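Local coordinates for protein tonb-dependent siderophore receptor (Acinetobacter baumannii, PDB 5FP1) that probably takes part in the first step of iron uptake by binding iron-chelating siderophores at the outer membrane, and may bind ferric enterobactin with micromolar affinity, at residues E328-Q333 / A353-Q358; I101-S106 / T289-K294; D442-E447 / V495-G500. All blocks are in the same frame, centred on the assembly; numbering follows the deposited sequence. Where two conformers were deposited one is given.

In the fold
From the N terminus, the chain builds the plug first, and interaction 2 sets its segment 101-106 against the barrel strand 284-304, closing the longest loop of the three, which takes in the rest of the plug and the first barrel strands. Interaction 1 then closes the short hairpin 315-341/346-368 in the wall. Interaction 3 comes last, folding the loop segment 495-500 back onto strand 433-450. The three lie in series, neither nested nor crossed. Strands 284-304 and 315-341 are neighbours, so interactions 1 and 2 touch directly; Gln358 reaches Ala499 of interaction 3, and Arg102 approaches Leu497, joining wall, plug and loop.

Interaction 1 (E328-Q333 / A353-Q358); sequences ETFTDQ and AEYSKQ. With C8E ((hydroxyethyloxy)tri(ethyloxy)octane), chain J.
Phe330 and Asp332 pair with Lys357 and Tyr355 across two antiparallel strand segments whose directions differ by 176°, each pair closed by two nearly straight backbone hydrogen bonds, all of 2.9 Å between N and O. Thr329, Thr331 and Gln333 face Gln358, Ser356 and Glu354 in the intervening non-hydrogen-bonded pairs. Here Gln333 and Glu354 run side by side in the same direction. The Gln333 CG lies beside its own backbone N (chi1 -63°), and the chain extends from there to the amide. Gln333 NE2 donates to Glu354 OE1 at 2.9 Å, arriving from above the carboxylate, 57° out of its plane; Gly100 O of the plug is a second acceptor for the same nitrogen. The other carboxylate oxygen, Glu354 OE2, rests against the methyl CG2 of Thr331 at 3.5 Å. At the far end Thr329 OG1 sits close to the aliphatic CG of Gln358 (3.2 Å), whose amide nitrogen is bonded to Ser327. On the other face the rings of Phe330 and Tyr355 meet rim to rim, CD2 to CD2 at 4.2 Å, while their side chains cross at about a right angle. A detergent chain lies on this face: its C2 is 3.4 Å from Lys357 O, and its C4 is 4.0 Å from Phe330 CB, consistent with the membrane-facing outside of the barrel. Polar ends there bond to the adjoining strands, Glu328 to Lys294 in a salt bridge, Asp332 to Asn288 and Tyr355 to Glu417. The hairpin 315-341/346-368 is thus one step of the antiparallel barrel wall, flanked by strand 284-304 on one side and strand 405-428 on the other, with Thr331 and Gln333 touching Ile101 of the plug strand 101-102.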
loop_
_atom_site.group_PDB
_atom_site.type_symbol
_atom_site.label_atom_id
_atom_site.label_comp_id
_atom_site.label_asym_id
_atom_site.label_seq_id
_atom_site.Cartn_x
_atom_site.Cartn_y
_atom_site.Cartn_z
ATOM N N GLU A 328 3.287 -3.287 -18.858
ATOM C CA GLU A 328 1.959 -3.065 -19.436
ATOM C C GLU A 328 1.021 -4.167 -19.003
ATOM O O GLU A 328 1.387 -5.353 -19.028
ATOM C CB GLU A 328 2.034 -3.031 -20.986
ATOM C CG GLU A 328 2.923 -1.900 -21.448
ATOM C CD GLU A 328 2.922 -1.676 -22.970
ATOM O OE1 GLU A 328 2.257 -2.428 -23.718
ATOM O OE2 GLU A 328 3.614 -0.735 -23.400
ATOM N N THR A 329 -0.181 -3.780 -18.612
ATOM C CA THR A 329 -1.157 -4.762 -18.127
ATOM C C THR A 329 -2.515 -4.516 -18.774
ATOM O O THR A 329 -2.942 -3.378 -18.910
ATOM C CB THR A 329 -1.344 -4.656 -16.589
ATOM O OG1 THR A 329 -0.061 -4.691 -15.935
ATOM C CG2 THR A 329 -2.217 -5.782 -16.092
ATOM N N PHE A 330 -3.183 -5.587 -19.168
ATOM C CA PHE A 330 -4.584 -5.519 -19.583
ATOM C C PHE A 330 -5.398 -6.413 -18.674
ATOM O O PHE A 330 -5.027 -7.571 -18.442
ATOM C CB PHE A 330 -4.772 -6.023 -21.022
ATOM C CG PHE A 330 -6.236 -6.164 -21.417
ATOM C CD1 PHE A 330 -7.030 -5.049 -21.591
ATOM C CD2 PHE A 330 -6.806 -7.410 -21.562
ATOM C CE1 PHE A 330 -8.377 -5.169 -21.922
ATOM C CE2 PHE A 330 -8.146 -7.540 -21.888
ATOM C CZ PHE A 330 -8.933 -6.418 -22.042
ATOM N N THR A 331 -6.510 -5.881 -18.181
ATOM C CA THR A 331 -7.432 -6.660 -17.358
ATOM C C THR A 331 -8.853 -6.463 -17.878
ATOM O O THR A 331 -9.242 -5.344 -18.219
ATOM C CB THR A 331 -7.349 -6.201 -15.882
ATOM O OG1 THR A 331 -5.988 -6.277 -15.432
ATOM C CG2 THR A 331 -8.222 -7.082 -14.978
ATOM N N ASP A 332 -9.624 -7.541 -17.919
ATOM C CA ASP A 332 -11.060 -7.431 -18.174
ATOM C C ASP A 332 -11.806 -8.201 -17.084
ATOM O O ASP A 332 -11.492 -9.364 -16.829
ATOM C CB ASP A 332 -11.413 -7.983 -19.539
ATOM C CG ASP A 332 -12.829 -7.616 -19.950
ATOM O OD1 ASP A 332 -13.791 -8.153 -19.338
ATOM O OD2 ASP A 332 -12.969 -6.729 -20.815
ATOM N N GLN A 333 -12.768 -7.542 -16.452
ATOM C CA GLN A 333 -13.662 -8.180 -15.465
ATOM C C GLN A 333 -15.102 -8.087 -15.963
ATOM O O GLN A 333 -15.586 -6.997 -16.283
ATOM C CB GLN A 333 -13.630 -7.448 -14.129
ATOM C CG GLN A 333 -12.305 -7.446 -13.433
ATOM C CD GLN A 333 -12.352 -6.674 -12.123
ATOM O OE1 GLN A 333 -13.147 -5.751 -11.967
ATOM N NE2 GLN A 333 -11.473 -7.032 -11.192
ATOM N N ALA A 353 -16.159 -13.273 -13.935
ATOM C CA ALA A 353 -15.001 -13.870 -14.529
ATOM C C ALA A 353 -13.988 -12.755 -14.779
ATOM O O ALA A 353 -14.371 -11.602 -14.938
ATOM C CB ALA A 353 -15.372 -14.526 -15.832
ATOM N N GLU A 354 -12.718 -13.109 -14.817
ATOM C CA GLU A 354 -11.681 -12.116 -15.030
ATOM C C GLU A 354 -10.553 -12.695 -15.855
ATOM O O GLU A 354 -10.244 -13.894 -15.758
ATOM C CB GLU A 354 -11.182 -11.597 -13.679
ATOM C CG GLU A 354 -10.108 -10.530 -13.839
ATOM C CD GLU A 354 -9.682 -9.873 -12.527
ATOM O OE1 GLU A 354 -10.526 -9.686 -11.623
ATOM O OE2 GLU A 354 -8.501 -9.516 -12.429
ATOM N N TYR A 355 -9.948 -11.849 -16.685
ATOM C CA TYR A 355 -8.754 -12.203 -17.419
ATOM C C TYR A 355 -7.743 -11.069 -17.242
ATOM O O TYR A 355 -8.101 -9.921 -17.316
ATOM C CB TYR A 355 -9.063 -12.353 -18.899
ATOM C CG TYR A 355 -7.816 -12.499 -19.732
ATOM C CD1 TYR A 355 -7.148 -13.701 -19.800
ATOM C CD2 TYR A 355 -7.265 -11.408 -20.396
ATOM C CE1 TYR A 355 -5.987 -13.839 -20.529
ATOM C CE2 TYR A 355 -6.097 -11.540 -21.128
ATOM C CZ TYR A 355 -5.473 -12.755 -21.195
ATOM O OH TYR A 355 -4.310 -12.899 -21.916
ATOM N N SER A 356 -6.477 -11.390 -17.051
ATOM C CA SER A 356 -5.447 -10.345 -17.141
ATOM C C SER A 356 -4.162 -10.860 -17.690
ATOM O O SER A 356 -3.820 -12.033 -17.538
ATOM C CB SER A 356 -5.156 -9.690 -15.786
ATOM O OG SER A 356 -4.697 -10.645 -14.883
ATOM N N LYS A 357 -3.420 -9.963 -18.318
ATOM C CA LYS A 357 -2.112 -10.313 -18.803
ATOM C C LYS A 357 -1.184 -9.127 -18.625
ATOM O O LYS A 357 -1.513 -7.998 -18.994
ATOM C CB LYS A 357 -2.149 -10.750 -20.265
ATOM C CG LYS A 357 -0.805 -11.271 -20.733
ATOM C CD LYS A 357 -0.828 -11.648 -22.213
ATOM C CE LYS A 357 0.450 -12.358 -22.601
ATOM N NZ LYS A 357 0.285 -13.001 -23.936
ATOM N N GLN A 358 -0.035 -9.404 -18.040
ATOM C CA GLN A 358 0.939 -8.368 -17.730
ATOM C C GLN A 358 2.278 -8.762 -18.310
ATOM O O GLN A 358 2.707 -9.898 -18.164
ATOM C CB GLN A 358 1.080 -8.214 -16.224
ATOM C CG GLN A 358 1.993 -7.078 -15.833
ATOM C CD GLN A 358 2.158 -6.912 -14.317
ATOM O OE1 GLN A 358 1.565 -7.638 -13.486
ATOM N NE2 GLN A 358 2.999 -5.969 -13.957
HETATM C C1 C8E J . 0.709 -7.491 -22.696
HETATM C C2 C8E J . -0.448 -6.840 -21.973
HETATM C C3 C8E J . -0.794 -5.482 -22.583
HETATM C C4 C8E J . -1.855 -5.613 -23.671
HETATM C C5 C8E J . -2.156 -4.283 -24.354
HETATM C C6 C8E J . -2.582 -3.237 -23.338
HETATM C C7 C8E J . -1.385 -2.474 -22.766
HETATM C C8 C8E J . -1.815 -1.130 -22.198
HETATM O O9 C8E J . -0.890 -0.137 -22.640
HETATM C C10 C8E J . -1.012 1.127 -21.968
HETATM C C11 C8E J . -2.464 1.568 -21.779
HETATM O O12 C8E J . -2.532 2.945 -21.374
#

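Interaction 2 (I101-S106 / T289-K294); sequences IRNSTS and TAMYAK. With C8E ((hydroxyethyloxy)tri(ethyloxy)octane), chain J.
Ile101 and Asn103 press the edge of the plug domain onto the inner wall of the barrel, where Thr289, Met291 and Ala293 project from strand 284-304. Ile101 and Met291 carry most of the contact. The CG of Met291 is anti to the backbone N (chi1 160°) and the chain stays extended beyond, sliding past Ile101 in the opposite direction. The sulfur is closely packed against the branch methyl, Ile101 CG2 to Met291 SD being 3.4 Å. The other branch of Ile101 points its CD1 at the wall, 3.8 Å from CG2 of Thr289 and equally near CB of Met291. This is the plug-in-barrel architecture of TonB-dependent receptors: strand 101-102 is an outermost strand of the small plug sheet, and Ile98 of its neighbouring strand also touches Met291. Further on, Asn103 crosses the methionine at about a right angle, Asn103 OD1 lying 3.6 Å from Met291 CE. Asn103 OD1 is also 3.5 Å from Ala293 CB. These are van der Waals contacts, with methyl groups against a carbonyl oxygen. On the reverse face of the strand Tyr292 meets detergent, its CB 3.4 Å from C11 and the ring edge turned to C6.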
loop_
_atom_site.group_PDB
_atom_site.type_symbol
_atom_site.label_atom_id
_atom_site.label_comp_id
_atom_site.label_asym_id
_atom_site.label_seq_id
_atom_site.Cartn_x
_atom_site.Cartn_y
_atom_site.Cartn_z
ATOM N N ILE A 101 -9.509 -3.412 -9.515
ATOM C CA ILE A 101 -8.627 -4.077 -10.474
ATOM C C ILE A 101 -7.193 -3.969 -9.986
ATOM O O ILE A 101 -6.759 -2.886 -9.580
ATOM C CB ILE A 101 -8.786 -3.432 -11.861
ATOM C CG1 ILE A 101 -10.207 -3.748 -12.362
ATOM C CG2 ILE A 101 -7.710 -3.933 -12.826
ATOM C CD1 ILE A 101 -10.472 -3.401 -13.811
ATOM N N ARG A 102 -6.486 -5.098 -9.970
ATOM C CA ARG A 102 -5.115 -5.135 -9.462
ATOM C C ARG A 102 -4.207 -4.235 -10.306
ATOM O O ARG A 102 -4.241 -4.287 -11.529
ATOM C CB ARG A 102 -4.557 -6.559 -9.479
ATOM C CG ARG A 102 -3.343 -6.712 -8.574
ATOM C CD ARG A 102 -2.561 -7.985 -8.842
ATOM N NE ARG A 102 -3.444 -9.154 -8.746
ATOM C CZ ARG A 102 -3.551 -9.982 -7.708
ATOM N NH1 ARG A 102 -2.806 -9.825 -6.612
ATOM N NH2 ARG A 102 -4.398 -11.020 -7.784
ATOM N N ASN A 103 -3.405 -3.418 -9.641
ATOM C CA ASN A 103 -2.451 -2.563 -10.320
ATOM C C ASN A 103 -1.240 -2.476 -9.416
ATOM O O ASN A 103 -0.981 -1.428 -8.796
ATOM C CB ASN A 103 -3.076 -1.182 -10.541
ATOM C CG ASN A 103 -2.262 -0.319 -11.485
ATOM O OD1 ASN A 103 -1.922 -0.737 -12.584
ATOM N ND2 ASN A 103 -1.949 0.886 -11.056
ATOM N N SER A 104 -0.540 -3.596 -9.293
ATOM C CA SER A 104 0.502 -3.755 -8.276
ATOM C C SER A 104 1.918 -3.724 -8.815
ATOM O O SER A 104 2.773 -4.442 -8.324
ATOM C CB SER A 104 0.297 -5.062 -7.490
ATOM O OG SER A 104 -0.770 -4.893 -6.579
ATOM N N THR A 105 2.182 -2.855 -9.777
ATOM C CA THR A 105 3.538 -2.485 -10.091
ATOM C C THR A 105 4.020 -1.508 -9.046
ATOM O O THR A 105 3.218 -0.761 -8.447
ATOM C CB THR A 105 3.601 -1.852 -11.507
ATOM O OG1 THR A 105 2.560 -0.881 -11.635
ATOM C CG2 THR A 105 3.373 -2.947 -12.569
ATOM N N SER A 106 5.324 -1.440 -8.852
ATOM C CA SER A 106 5.821 -0.545 -7.818
ATOM C C SER A 106 5.594 0.928 -8.183
ATOM O O SER A 106 6.002 1.408 -9.257
ATOM C CB SER A 106 7.277 -0.784 -7.536
ATOM O OG SER A 106 7.698 -0.007 -6.423
ATOM N N THR A 289 -15.667 -4.338 -17.305
ATOM C CA THR A 289 -14.653 -3.321 -17.094
ATOM C C THR A 289 -13.369 -3.785 -17.786
ATOM O O THR A 289 -12.868 -4.881 -17.548
ATOM C CB THR A 289 -14.417 -3.061 -15.603
ATOM O OG1 THR A 289 -15.660 -2.853 -14.924
ATOM C CG2 THR A 289 -13.502 -1.834 -15.383
ATOM N N ALA A 290 -12.866 -2.955 -18.684
ATOM C CA ALA A 290 -11.598 -3.216 -19.356
ATOM C C ALA A 290 -10.615 -2.134 -18.892
ATOM O O ALA A 290 -10.967 -0.948 -18.904
ATOM C CB ALA A 290 -11.798 -3.177 -20.875
ATOM N N MET A 291 -9.419 -2.538 -18.448
ATOM C CA MET A 291 -8.396 -1.593 -17.922
ATOM C C MET A 291 -7.053 -1.880 -18.566
ATOM O O MET A 291 -6.630 -3.018 -18.668
ATOM C CB MET A 291 -8.251 -1.627 -16.392
ATOM C CG MET A 291 -6.893 -1.044 -15.847
ATOM S SD MET A 291 -7.104 -0.777 -14.073
ATOM C CE MET A 291 -5.407 -0.742 -13.575
ATOM N N TYR A 292 -6.411 -0.817 -19.019
ATOM C CA TYR A 292 -5.133 -0.886 -19.676
ATOM C C TYR A 292 -4.189 -0.045 -18.808
ATOM O O TYR A 292 -4.487 1.108 -18.513
ATOM C CB TYR A 292 -5.241 -0.267 -21.082
ATOM C CG TYR A 292 -6.274 -0.929 -22.011
ATOM C CD1 TYR A 292 -7.639 -0.600 -21.942
ATOM C CD2 TYR A 292 -5.879 -1.871 -22.965
ATOM C CE1 TYR A 292 -8.565 -1.200 -22.773
ATOM C CE2 TYR A 292 -6.803 -2.478 -23.801
ATOM C CZ TYR A 292 -8.137 -2.131 -23.698
ATOM O OH TYR A 292 -9.042 -2.729 -24.527
ATOM N N ALA A 293 -3.073 -0.609 -18.368
ATOM C CA ALA A 293 -2.165 0.146 -17.500
ATOM C C ALA A 293 -0.751 0.096 -18.028
ATOM O O ALA A 293 -0.284 -0.938 -18.486
ATOM C CB ALA A 293 -2.204 -0.370 -16.069
ATOM N N LYS A 294 -0.063 1.223 -17.944
ATOM C CA LYS A 294 1.345 1.279 -18.306
ATOM C C LYS A 294 2.061 1.877 -17.101
ATOM O O LYS A 294 1.616 2.885 -16.546
ATOM C CB LYS A 294 1.556 2.147 -19.550
ATOM C CG LYS A 294 3.028 2.417 -19.841
ATOM C CD LYS A 294 3.403 2.053 -21.253
ATOM C CE LYS A 294 4.885 2.213 -21.510
ATOM N NZ LYS A 294 5.366 1.003 -22.222
HETATM C C1 C8E J . 0.709 -7.491 -22.696
HETATM C C2 C8E J . -0.448 -6.840 -21.973
HETATM C C3 C8E J . -0.794 -5.482 -22.583
HETATM C C4 C8E J . -1.855 -5.613 -23.671
HETATM C C5 C8E J . -2.156 -4.283 -24.354
HETATM C C6 C8E J . -2.582 -3.237 -23.338
HETATM C C7 C8E J . -1.385 -2.474 -22.766
HETATM C C8 C8E J . -1.815 -1.130 -22.198
HETATM O O9 C8E J . -0.890 -0.137 -22.640
HETATM C C10 C8E J . -1.012 1.127 -21.968
HETATM C C11 C8E J . -2.464 1.568 -21.779
HETATM O O12 C8E J . -2.532 2.945 -21.374
#

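Interaction 3 (D442-E447 / V495-G500); sequences DKFEAE and VGLNAG
Phe444 and Leu497 both start with CG anti to the backbone N (chi1 173° and -177°), and the two side chains cross at about a right angle, Phe444 CE2 standing 4.0 Å from Leu497 CD1. The outer end of the ring meets backbone as well. Gly496 O lies in the ring plane at its edge, 3.9 Å from Phe444 CZ, whereas Val495 O comes obliquely to Phe444 CE1 at 3.4 Å. Val495 O is buried here and has no hydrogen-bond partner in the model. Beside the ring, the CB of Ala446 lies 4.1 Å from Gly496 O. Gly496 has no side chain, and its backbone comes near Ala446 with a positive phi of 85°. Gly496 O, which lies at the ring edge, also accepts from Ala499 N at 3.0 Å, the bond that closes the turn. Next, Gly500 N donates to Asn498 OD1 at 2.9 Å, while ND2 of that amide is bonded to Asp503 and Thr507. Leu497 also touches Ala130 of the plug. Residues 496-499 form a type I beta turn, overlapped by the Asx turn of Asn498 and Gly500, in the long loop between strands 482-493 and 518-531, folded back onto the barrel wall.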
loop_
_atom_site.group_PDB
_atom_site.type_symbol
_atom_site.label_atom_id
_atom_site.label_comp_id
_atom_site.label_asym_id
_atom_site.label_seq_id
_atom_site.Cartn_x
_atom_site.Cartn_y
_atom_site.Cartn_z
ATOM N N ASP A 442 -8.890 -19.775 -9.632
ATOM C CA ASP A 442 -7.881 -19.002 -10.353
ATOM C C ASP A 442 -6.938 -19.933 -11.096
ATOM O O ASP A 442 -6.520 -20.971 -10.569
ATOM C CB ASP A 442 -7.041 -18.139 -9.398
ATOM C CG ASP A 442 -7.747 -16.877 -8.981
ATOM O OD1 ASP A 442 -7.685 -15.899 -9.735
ATOM O OD2 ASP A 442 -8.384 -16.861 -7.908
ATOM N N LYS A 443 -6.595 -19.544 -12.320
ATOM C CA LYS A 443 -5.456 -20.116 -13.004
ATOM C C LYS A 443 -4.408 -19.033 -13.180
ATOM O O LYS A 443 -4.733 -17.904 -13.574
ATOM C CB LYS A 443 -5.890 -20.657 -14.371
ATOM C CG LYS A 443 -4.737 -21.174 -15.210
ATOM C CD LYS A 443 -5.254 -21.767 -16.513
ATOM C CE LYS A 443 -4.106 -22.297 -17.363
ATOM N NZ LYS A 443 -4.570 -22.611 -18.741
ATOM N N PHE A 444 -3.166 -19.370 -12.874
ATOM C CA PHE A 444 -2.090 -18.387 -12.820
ATOM C C PHE A 444 -0.898 -18.972 -13.576
ATOM O O PHE A 444 -0.498 -20.124 -13.360
ATOM C CB PHE A 444 -1.739 -18.096 -11.355
ATOM C CG PHE A 444 -0.529 -17.205 -11.151
ATOM C CD1 PHE A 444 0.730 -17.750 -11.015
ATOM C CD2 PHE A 444 -0.673 -15.834 -11.029
ATOM C CE1 PHE A 444 1.851 -16.940 -10.803
ATOM C CE2 PHE A 444 0.435 -15.012 -10.810
ATOM C CZ PHE A 444 1.690 -15.572 -10.706
ATOM N N GLU A 445 -0.316 -18.174 -14.445
ATOM C CA GLU A 445 0.951 -18.533 -15.047
ATOM C C GLU A 445 1.939 -17.362 -15.020
ATOM O O GLU A 445 1.607 -16.246 -15.427
ATOM C CB GLU A 445 0.752 -18.987 -16.487
ATOM C CG GLU A 445 2.082 -19.297 -17.158
ATOM C CD GLU A 445 1.913 -19.657 -18.626
ATOM O OE1 GLU A 445 1.376 -20.740 -18.941
ATOM O OE2 GLU A 445 2.345 -18.858 -19.453
ATOM N N ALA A 446 3.151 -17.623 -14.532
ATOM C CA ALA A 446 4.205 -16.615 -14.524
ATOM C C ALA A 446 5.397 -17.185 -15.251
ATOM O O ALA A 446 5.839 -18.301 -14.962
ATOM C CB ALA A 446 4.580 -16.223 -13.114
ATOM N N GLU A 447 5.900 -16.432 -16.218
ATOM C CA GLU A 447 7.086 -16.842 -16.959
ATOM C C GLU A 447 8.093 -15.724 -16.993
ATOM O O GLU A 447 7.762 -14.600 -17.369
ATOM C CB GLU A 447 6.694 -17.201 -18.394
ATOM C CG GLU A 447 7.882 -17.634 -19.243
ATOM C CD GLU A 447 7.439 -18.230 -20.575
ATOM O OE1 GLU A 447 6.754 -17.542 -21.336
ATOM O OE2 GLU A 447 7.753 -19.397 -20.839
ATOM N N VAL A 495 4.164 -18.557 -6.517
ATOM C CA VAL A 495 5.488 -18.011 -6.795
ATOM C C VAL A 495 5.406 -17.194 -8.086
ATOM O O VAL A 495 4.663 -17.523 -8.995
ATOM C CB VAL A 495 6.576 -19.103 -6.906
ATOM C CG1 VAL A 495 6.399 -19.898 -8.170
ATOM C CG2 VAL A 495 7.964 -18.487 -6.859
ATOM N N GLY A 496 6.162 -16.109 -8.126
ATOM C CA GLY A 496 6.182 -15.167 -9.261
ATOM C C GLY A 496 5.087 -14.107 -9.227
ATOM O O GLY A 496 4.901 -13.373 -10.181
ATOM N N LEU A 497 4.337 -14.039 -8.130
ATOM C CA LEU A 497 3.222 -13.095 -8.043
ATOM C C LEU A 497 3.631 -11.626 -8.230
ATOM O O LEU A 497 2.806 -10.802 -8.630
ATOM C CB LEU A 497 2.498 -13.270 -6.706
ATOM C CG LEU A 497 1.263 -12.383 -6.518
ATOM C CD1 LEU A 497 0.212 -12.694 -7.580
ATOM C CD2 LEU A 497 0.704 -12.551 -5.122
ATOM N N ASN A 498 4.881 -11.271 -7.937
ATOM C CA ASN A 498 5.292 -9.874 -8.094
ATOM C C ASN A 498 5.406 -9.446 -9.566
ATOM O O ASN A 498 5.634 -8.271 -9.875
ATOM C CB ASN A 498 6.587 -9.577 -7.320
ATOM C CG ASN A 498 7.817 -10.346 -7.829
ATOM O OD1 ASN A 498 7.880 -10.794 -8.969
ATOM N ND2 ASN A 498 8.829 -10.437 -6.974
ATOM N N ALA A 499 5.293 -10.424 -10.466
ATOM C CA ALA A 499 5.235 -10.181 -11.930
ATOM C C ALA A 499 6.508 -9.552 -12.434
ATOM O O ALA A 499 6.515 -8.849 -13.459
ATOM C CB ALA A 499 4.051 -9.302 -12.300
ATOM N N GLY A 500 7.593 -9.809 -11.713
ATOM C CA GLY A 500 8.906 -9.423 -12.178
ATOM C C GLY A 500 9.677 -8.569 -11.190
ATOM O O GLY A 500 10.871 -8.779 -10.974
#